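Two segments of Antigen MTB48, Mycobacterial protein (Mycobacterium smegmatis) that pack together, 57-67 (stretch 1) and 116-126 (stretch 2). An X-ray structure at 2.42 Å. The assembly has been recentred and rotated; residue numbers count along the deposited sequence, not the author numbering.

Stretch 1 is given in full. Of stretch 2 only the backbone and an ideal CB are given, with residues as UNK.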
# COMPACT_ATOMS: atom_id res chain seq x y z
N LYS A 57 3.18 2.19 -1.97
CA LYS A 57 4.50 1.73 -1.58
C LYS A 57 5.19 2.75 -0.68
O LYS A 57 5.82 2.37 0.30
CB LYS A 57 5.36 1.43 -2.81
CG LYS A 57 4.90 0.17 -3.51
CD LYS A 57 5.81 -0.22 -4.68
CE LYS A 57 5.26 -1.41 -5.45
NZ LYS A 57 5.98 -1.62 -6.75
N ALA A 58 5.07 4.03 -1.02
CA ALA A 58 5.69 5.08 -0.22
C ALA A 58 5.04 5.16 1.16
O ALA A 58 5.71 5.37 2.16
CB ALA A 58 5.59 6.41 -0.93
N THR A 59 3.73 4.95 1.20
CA THR A 59 2.95 4.98 2.43
C THR A 59 3.37 3.82 3.32
O THR A 59 3.52 3.98 4.53
CB THR A 59 1.44 4.92 2.13
OG1 THR A 59 1.07 6.09 1.39
CG2 THR A 59 0.61 4.85 3.40
N PHE A 60 3.58 2.65 2.71
CA PHE A 60 4.00 1.47 3.45
C PHE A 60 5.35 1.73 4.08
O PHE A 60 5.62 1.28 5.18
CB PHE A 60 4.08 0.24 2.54
CG PHE A 60 2.77 -0.15 1.90
CD1 PHE A 60 1.57 0.32 2.39
CD2 PHE A 60 2.76 -1.00 0.79
CE1 PHE A 60 0.36 -0.04 1.80
CE2 PHE A 60 1.56 -1.37 0.20
CZ PHE A 60 0.36 -0.89 0.70
N ALA A 61 6.22 2.46 3.36
CA ALA A 61 7.54 2.77 3.90
C ALA A 61 7.41 3.68 5.13
O ALA A 61 8.20 3.56 6.07
CB ALA A 61 8.41 3.43 2.85
N ALA A 62 6.44 4.59 5.12
CA ALA A 62 6.19 5.42 6.29
C ALA A 62 5.73 4.53 7.44
O ALA A 62 6.14 4.72 8.59
CB ALA A 62 5.18 6.50 5.99
N GLY A 63 4.90 3.55 7.10
CA GLY A 63 4.42 2.57 8.06
C GLY A 63 5.56 1.84 8.75
O GLY A 63 5.59 1.74 9.98
N ASP A 64 6.51 1.36 7.96
CA ASP A 64 7.72 0.74 8.49
C ASP A 64 8.42 1.63 9.51
O ASP A 64 8.89 1.15 10.53
CB ASP A 64 8.70 0.42 7.36
CG ASP A 64 8.20 -0.70 6.43
OD1 ASP A 64 7.30 -1.46 6.84
OD2 ASP A 64 8.73 -0.82 5.31
N ARG A 65 8.47 2.93 9.23
CA ARG A 65 9.15 3.87 10.10
C ARG A 65 8.47 3.85 11.46
O ARG A 65 9.12 3.77 12.49
CB ARG A 65 9.14 5.27 9.49
CG ARG A 65 9.63 6.35 10.43
CD ARG A 65 10.99 5.99 11.00
NE ARG A 65 12.05 6.01 9.99
CZ ARG A 65 12.55 7.12 9.46
NH1 ARG A 65 12.10 8.30 9.84
NH2 ARG A 65 13.50 7.05 8.55
N GLU A 66 7.14 3.88 11.44
CA GLU A 66 6.36 3.85 12.65
C GLU A 66 6.57 2.60 13.50
O GLU A 66 6.61 2.68 14.73
CB GLU A 66 4.90 4.03 12.30
CG GLU A 66 4.64 5.44 11.75
CD GLU A 66 5.22 6.58 12.64
OE1 GLU A 66 5.36 6.40 13.89
OE2 GLU A 66 5.53 7.67 12.08
N GLY A 67 6.74 1.46 12.84
CA GLY A 67 6.96 0.23 13.56
C GLY A 67 8.27 0.35 14.30
O GLY A 67 8.37 -0.02 15.47
N UNK A 116 14.69 9.04 19.22
CA UNK A 116 13.85 8.24 18.33
C UNK A 116 13.58 8.97 17.02
O UNK A 116 13.18 10.13 17.03
CB UNK A 116 12.53 7.89 19.02
N UNK A 117 13.80 8.30 15.88
CA UNK A 117 13.59 8.87 14.54
C UNK A 117 12.18 9.42 14.37
O UNK A 117 11.25 8.94 15.00
CB UNK A 117 13.86 7.81 13.47
N UNK A 118 12.03 10.42 13.50
CA UNK A 118 10.73 11.03 13.32
C UNK A 118 9.93 10.27 12.28
O UNK A 118 10.47 9.38 11.61
CB UNK A 118 10.87 12.50 12.92
N UNK A 119 8.65 10.62 12.14
CA UNK A 119 7.83 10.06 11.07
C UNK A 119 8.51 10.24 9.72
O UNK A 119 9.26 11.20 9.54
CB UNK A 119 6.45 10.71 11.06
N UNK A 120 8.28 9.30 8.81
CA UNK A 120 8.87 9.36 7.47
C UNK A 120 8.01 10.22 6.53
O UNK A 120 6.78 10.13 6.53
CB UNK A 120 9.03 7.95 6.90
N UNK A 121 8.66 11.07 5.74
CA UNK A 121 7.97 11.86 4.72
C UNK A 121 7.37 10.95 3.65
O UNK A 121 8.03 10.02 3.17
CB UNK A 121 8.93 12.87 4.08
N UNK A 122 6.13 11.24 3.26
CA UNK A 122 5.49 10.56 2.14
C UNK A 122 5.43 11.51 0.94
O UNK A 122 4.59 12.41 0.88
CB UNK A 122 4.09 10.08 2.52
N UNK A 123 6.35 11.31 -0.02
CA UNK A 123 6.55 12.24 -1.14
C UNK A 123 5.26 12.53 -1.90
O UNK A 123 4.40 11.65 -2.03
CB UNK A 123 7.59 11.68 -2.11
N UNK A 124 5.12 13.76 -2.38
CA UNK A 124 3.95 14.15 -3.15
C UNK A 124 4.04 13.61 -4.58
O UNK A 124 5.05 13.78 -5.27
CB UNK A 124 3.80 15.67 -3.16
N UNK A 125 2.99 12.93 -5.00
CA UNK A 125 2.89 12.45 -6.37
C UNK A 125 1.60 13.00 -6.97
O UNK A 125 0.52 12.81 -6.41
CB UNK A 125 2.92 10.92 -6.43
N UNK A 126 1.70 13.71 -8.09
CA UNK A 126 0.50 14.26 -8.68
C UNK A 126 -0.21 13.17 -9.47
O UNK A 126 0.39 12.50 -10.31
CB UNK A 126 0.83 15.46 -9.57

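Stretch 1 is a helix. Stretch 2 runs along it in an extended path without regular helix or strand.

Position 116 lies out of reach; its ideal CB has nothing of the helix within 5.5 Å. Stretch 1 sets no preference here. The residue is Ile116, and it makes no contact.

At position 117 the CB points toward the helix and sits 4.1 Å from Arg65 NH1. Phi of -55° and psi of 152° are compatible with proline, among many others. A small or flat apolar group could cover the guanidinium, and an acid could also suit the charge. The residue is Pro117. Its CB lies over one face of the guanidinium, 4.2 Å from Arg65 NH1.

Position 118 has its CB direction away from the helix, so stretch 1 asks little of a side chain. Phi of -87° and psi of 172° do not demand glycine. The backbone matters more: the carbonyl O at 118 accepts a hydrogen bond from Arg65 NH1 at 2.6 Å, near the guanidinium plane. Any residue could supply that oxygen; the deposited one is Gly118.

At position 119 the CB direction is away overall, yet the ideal CB is 3.3 Å from Glu66 OE2. An acid would gain nothing from that carboxylate, while a small or compact residue fits. Phi of -52° allows proline. The residue is Pro119, with its CB 3.5 Å from Glu66 OE2.

Position 120 faces the helix squarely. Its CB is 3.7 Å from Arg65 CB and 3.9 Å from Ala62 CA, and small alanines lie alongside. A medium apolar side chain such as Leu, Ile, Val or Met would suit. The residue is Leu120, with chi1 t and chi2 p. Its CD2 reaches Ala61 CB at 3.9 Å, and its CD1 covers the guanidinium face opposite Pro117. Its N donates to water 2, which donates to Ala62 O and Glu66 OE2.

Position 121 points away, so many side chains would do. The residue is Ala121. Its O accepts from water 1, which also donates to Ala58 O.

At position 122 the CB points toward the helix, but Ala62 CB is still 5.1 Å from the ideal CB. That leaves room for a branched or longer apolar chain; Val, Ile, Leu or Met could fit. The residue is Ile122, chi1 m. Its CG1 packs on Ala62 CB at 3.7 Å, and its CG2 lies 4.0 Å from Thr59 OG1.

Position 123 points sideways, and its phi of -53° permits proline. Apolar atoms could graze Ala58. The residue is Pro123, whose CD is 4.1 Å from Ala58 CB.

Position 124 is out of reach of the helix, which sets no preference; many side chains would do. It is Ser124.

Position 125 points toward the helix from a distance, so only a long side chain would arrive. Met125, deposited as selenomethionine and poorly ordered, brings CE to 4.2 Å from Ala58 CB.

Position 126 is out of reach, so stretch 1 favours no kind of side chain. The residue is Glu126; it makes no contact with the helix.

Stretch 2 (116-126) IPGPLAIPSME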
# COMPACT_ATOMS: atom_id res chain seq x y z
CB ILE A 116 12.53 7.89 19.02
CG1 ILE A 116 12.80 6.98 20.21
CG2 ILE A 116 11.57 7.24 18.09
CD1 ILE A 116 11.58 6.62 20.97
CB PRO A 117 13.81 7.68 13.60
CG PRO A 117 14.62 6.73 14.38
CD PRO A 117 14.25 6.90 15.81
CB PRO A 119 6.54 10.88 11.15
CG PRO A 119 6.47 11.33 12.60
CD PRO A 119 7.90 11.56 13.00
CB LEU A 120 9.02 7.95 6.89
CG LEU A 120 9.70 7.87 5.52
CD1 LEU A 120 11.16 8.27 5.62
CD2 LEU A 120 9.56 6.48 4.90
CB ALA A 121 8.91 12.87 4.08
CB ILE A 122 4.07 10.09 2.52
CG1 ILE A 122 4.11 9.26 3.81
CG2 ILE A 122 3.42 9.30 1.37
CD1 ILE A 122 2.76 8.72 4.22
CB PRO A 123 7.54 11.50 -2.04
CG PRO A 123 7.39 10.08 -1.67
CD PRO A 123 7.16 10.09 -0.20
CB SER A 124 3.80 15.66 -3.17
OG SER A 124 3.56 16.14 -1.86
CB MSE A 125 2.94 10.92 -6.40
CG MSE A 125 4.26 10.35 -5.91
SE MSE A 125 4.20 8.60 -5.02
CE MSE A 125 3.45 9.14 -3.31
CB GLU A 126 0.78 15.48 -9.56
CG GLU A 126 -0.30 16.55 -9.42
CD GLU A 126 -0.56 17.36 -10.68
OE1 GLU A 126 0.35 17.42 -11.55
OE2 GLU A 126 -1.67 17.92 -10.82
O HOH W 1 7.51 7.44 2.04
O HOH W 2 6.15 7.64 9.38
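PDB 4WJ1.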